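Local atomic coordinates of mannitol dehydrogenase (Pseudomonas fluorescens, PDB entry 1LJ8), a protein that probably oxidises mannitol at its second carbon, as a long-chain dehydrogenase that uses bound NAD as cofactor. Residues 409-414 with 446-451. Numbering follows the deposited sequence.
Sequences AWALYL and QRLLAV
Leu448 reaches across to helix 401-413 and parts its two methyls between Trp410 and Ala411, neighbours in sequence on that helix. CD1 of Leu448 meets the benzo side of the indole, lying 3.6 Å from CZ3 of Trp410 and approaching the ring at a slant. The second methyl, CD2 of Leu448, sits 3.6 Å from CB of Ala411, with the CA of that alanine a little farther behind. CD2 of Leu448 is also 4.1 Å from CE3 of Trp410, so the fork of the leucine straddles the step from indole to alanine. Its CG is anti to the backbone N (chi1 -178°), which carries the fork toward helix 401-413, the nearest alpha carbons, those of Ala411 and Leu448, being 7.8 Å apart.

Within the helical segment, Leu414, one turn on from Trp410, lays its CD1 over the centre of one face of the Trp410 ring, 3.6 Å above the plane. Tyr308 and Phe382 meet the same indole with their rings inclined to it. Helix 431-437 joins in through Cys434, which touches Trp410 and Leu414, and through Leu437, which touches Leu448. Phe469 and Tyr473 of helix 463-488 pack on Ala411.

No backbone hydrogen bond joins the two segments; Leu414 N donates to Trp410 O at 2.9 Å, and a type I turn runs from Leu448 to Val451, the N-cap residue of helix 452-455. With all three touching residues buried, this corner of the C-terminal helical domain, away from the NAD site, is joined by hydrophobic and van der Waals contact through a single leucine.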
ATOM      1  N   ALA A 409     -21.510   0.862  -2.935  1.00 12.99           N
ATOM      2  CA  ALA A 409     -21.235   1.123  -1.497  1.00 13.35           C
ATOM      3  C   ALA A 409     -20.320   2.345  -1.392  1.00 13.29           C
ATOM      4  O   ALA A 409     -20.516   3.222  -0.542  1.00 12.01           O
ATOM      5  CB  ALA A 409     -20.550  -0.108  -0.841  1.00 12.39           C
ATOM      6  N   TRP A 410     -19.289   2.384  -2.236  1.00 13.55           N
ATOM      7  CA  TRP A 410     -18.377   3.546  -2.222  1.00 12.49           C
ATOM      8  C   TRP A 410     -19.160   4.828  -2.547  1.00 13.98           C
ATOM      9  O   TRP A 410     -18.959   5.873  -1.895  1.00 12.21           O
ATOM     10  CB  TRP A 410     -17.254   3.377  -3.274  1.00 12.57           C
ATOM     11  CG  TRP A 410     -16.226   4.475  -3.240  1.00 11.52           C
ATOM     12  CD1 TRP A 410     -15.478   4.850  -2.143  1.00 10.63           C
ATOM     13  CD2 TRP A 410     -15.767   5.293  -4.337  1.00 13.40           C
ATOM     14  NE1 TRP A 410     -14.572   5.835  -2.507  1.00 13.42           N
ATOM     15  CE2 TRP A 410     -14.727   6.127  -3.834  1.00 14.43           C
ATOM     16  CE3 TRP A 410     -16.120   5.394  -5.681  1.00 16.45           C
ATOM     17  CZ2 TRP A 410     -14.042   7.057  -4.640  1.00 16.72           C
ATOM     18  CZ3 TRP A 410     -15.437   6.328  -6.499  1.00 17.89           C
ATOM     19  CH2 TRP A 410     -14.406   7.147  -5.960  1.00 18.46           C
ATOM     20  N   ALA A 411     -20.057   4.751  -3.544  1.00 13.91           N
ATOM     21  CA  ALA A 411     -20.823   5.926  -3.939  1.00 14.10           C
ATOM     22  C   ALA A 411     -21.645   6.477  -2.778  1.00 15.43           C
ATOM     23  O   ALA A 411     -21.659   7.708  -2.528  1.00 16.22           O
ATOM     24  CB  ALA A 411     -21.769   5.610  -5.159  1.00 15.09           C
ATOM     25  N   LEU A 412     -22.310   5.584  -2.064  1.00 13.16           N
ATOM     26  CA  LEU A 412     -23.161   6.027  -0.946  1.00 15.19           C
ATOM     27  C   LEU A 412     -22.276   6.494   0.204  1.00 14.47           C
ATOM     28  O   LEU A 412     -22.562   7.498   0.840  1.00 14.47           O
ATOM     29  CB  LEU A 412     -24.089   4.902  -0.483  1.00 15.59           C
ATOM     30  CG  LEU A 412     -25.120   5.308   0.611  1.00 18.74           C
ATOM     31  CD1 LEU A 412     -25.982   6.481   0.146  1.00 16.20           C
ATOM     32  CD2 LEU A 412     -26.009   4.161   0.948  1.00 15.93           C
ATOM     33  N   TYR A 413     -21.182   5.782   0.419  1.00 13.80           N
ATOM     34  CA  TYR A 413     -20.213   6.116   1.475  1.00 14.13           C
ATOM     35  C   TYR A 413     -19.671   7.546   1.278  1.00 16.26           C
ATOM     36  O   TYR A 413     -19.426   8.270   2.262  1.00 14.64           O
ATOM     37  CB  TYR A 413     -19.086   5.090   1.412  1.00 15.61           C
ATOM     38  CG  TYR A 413     -17.769   5.587   1.952  1.00 14.67           C
ATOM     39  CD1 TYR A 413     -17.429   5.390   3.296  1.00 16.14           C
ATOM     40  CD2 TYR A 413     -16.838   6.210   1.111  1.00 14.03           C
ATOM     41  CE1 TYR A 413     -16.199   5.793   3.780  1.00 14.38           C
ATOM     42  CE2 TYR A 413     -15.565   6.622   1.602  1.00 15.31           C
ATOM     43  CZ  TYR A 413     -15.270   6.404   2.928  1.00 16.40           C
ATOM     44  OH  TYR A 413     -14.034   6.788   3.442  1.00 15.62           O
ATOM     45  N   LEU A 414     -19.476   7.963   0.025  1.00 13.60           N
ATOM     46  CA  LEU A 414     -18.955   9.315  -0.256  1.00 16.13           C
ATOM     47  C   LEU A 414     -19.868  10.450   0.244  1.00 17.06           C
ATOM     48  O   LEU A 414     -19.443  11.614   0.318  1.00 17.34           O
ATOM     49  CB  LEU A 414     -18.713   9.505  -1.750  1.00 15.48           C
ATOM     50  CG  LEU A 414     -17.500   8.709  -2.260  1.00 14.43           C
ATOM     51  CD1 LEU A 414     -17.495   8.648  -3.800  1.00 16.27           C
ATOM     52  CD2 LEU A 414     -16.196   9.351  -1.730  1.00 15.73           C
ATOM     53  N   GLN A 446     -24.268   8.447 -14.087  1.00 24.82           N
ATOM     54  CA  GLN A 446     -23.710   9.155 -15.227  1.00 26.07           C
ATOM     55  C   GLN A 446     -22.401   9.890 -14.912  1.00 24.57           C
ATOM     56  O   GLN A 446     -21.514   9.997 -15.774  1.00 24.53           O
ATOM     57  CB  GLN A 446     -24.730  10.173 -15.762  1.00 29.84           C
ATOM     58  CG  GLN A 446     -24.256  10.978 -16.952  1.00 36.72           C
ATOM     59  CD  GLN A 446     -24.160  10.165 -18.238  1.00 41.04           C
ATOM     60  OE1 GLN A 446     -23.974  10.733 -19.324  1.00 44.56           O
ATOM     61  NE2 GLN A 446     -24.287   8.827 -18.129  1.00 43.66           N
ATOM     62  N   ARG A 447     -22.278  10.387 -13.691  1.00 21.55           N
ATOM     63  CA  ARG A 447     -21.082  11.142 -13.322  1.00 22.83           C
ATOM     64  C   ARG A 447     -19.965  10.305 -12.717  1.00 21.58           C
ATOM     65  O   ARG A 447     -18.817  10.399 -13.142  1.00 19.67           O
ATOM     66  CB  ARG A 447     -21.425  12.244 -12.318  1.00 25.28           C
ATOM     67  CG  ARG A 447     -22.352  13.362 -12.844  1.00 30.15           C
ATOM     68  CD  ARG A 447     -22.781  14.228 -11.661  1.00 34.72           C
ATOM     69  NE  ARG A 447     -23.453  15.464 -12.038  1.00 39.39           N
ATOM     70  CZ  ARG A 447     -23.975  16.322 -11.158  1.00 41.31           C
ATOM     71  NH1 ARG A 447     -23.905  16.073  -9.838  1.00 40.02           N
ATOM     72  NH2 ARG A 447     -24.551  17.443 -11.595  1.00 41.57           N
ATOM     73  N   LEU A 448     -20.303   9.518 -11.691  1.00 19.98           N
ATOM     74  CA  LEU A 448     -19.289   8.732 -11.009  1.00 19.92           C
ATOM     75  C   LEU A 448     -18.663   7.659 -11.891  1.00 19.15           C
ATOM     76  O   LEU A 448     -17.451   7.528 -11.917  1.00 19.61           O
ATOM     77  CB  LEU A 448     -19.865   8.098  -9.745  1.00 21.20           C
ATOM     78  CG  LEU A 448     -18.826   7.294  -8.941  1.00 22.69           C
ATOM     79  CD1 LEU A 448     -17.766   8.242  -8.393  1.00 24.12           C
ATOM     80  CD2 LEU A 448     -19.486   6.594  -7.791  1.00 26.98           C
ATOM     81  N   LEU A 449     -19.475   6.939 -12.653  1.00 18.59           N
ATOM     82  CA  LEU A 449     -18.927   5.874 -13.478  1.00 19.05           C
ATOM     83  C   LEU A 449     -18.169   6.344 -14.714  1.00 19.80           C
ATOM     84  O   LEU A 449     -17.488   5.538 -15.352  1.00 18.25           O
ATOM     85  CB  LEU A 449     -20.041   4.882 -13.878  1.00 18.62           C
ATOM     86  CG  LEU A 449     -20.811   4.215 -12.732  1.00 19.20           C
ATOM     87  CD1 LEU A 449     -21.841   3.194 -13.310  1.00 20.06           C
ATOM     88  CD2 LEU A 449     -19.823   3.507 -11.775  1.00 18.72           C
ATOM     89  N   ALA A 450     -18.298   7.634 -15.046  1.00 18.77           N
ATOM     90  CA  ALA A 450     -17.618   8.241 -16.190  1.00 20.91           C
ATOM     91  C   ALA A 450     -16.177   8.758 -15.909  1.00 19.98           C
ATOM     92  O   ALA A 450     -15.537   9.336 -16.796  1.00 19.04           O
ATOM     93  CB  ALA A 450     -18.490   9.398 -16.747  1.00 21.27           C
ATOM     94  N   VAL A 451     -15.657   8.561 -14.701  1.00 18.86           N
ATOM     95  CA  VAL A 451     -14.283   9.011 -14.406  1.00 17.94           C
ATOM     96  C   VAL A 451     -13.333   7.914 -14.897  1.00 18.82           C
ATOM     97  O   VAL A 451     -13.094   6.911 -14.217  1.00 16.60           O
ATOM     98  CB  VAL A 451     -14.068   9.297 -12.929  1.00 18.18           C
ATOM     99  CG1 VAL A 451     -12.655   9.878 -12.739  1.00 16.82           C
ATOM    100  CG2 VAL A 451     -15.174  10.292 -12.411  1.00 18.54           C
TER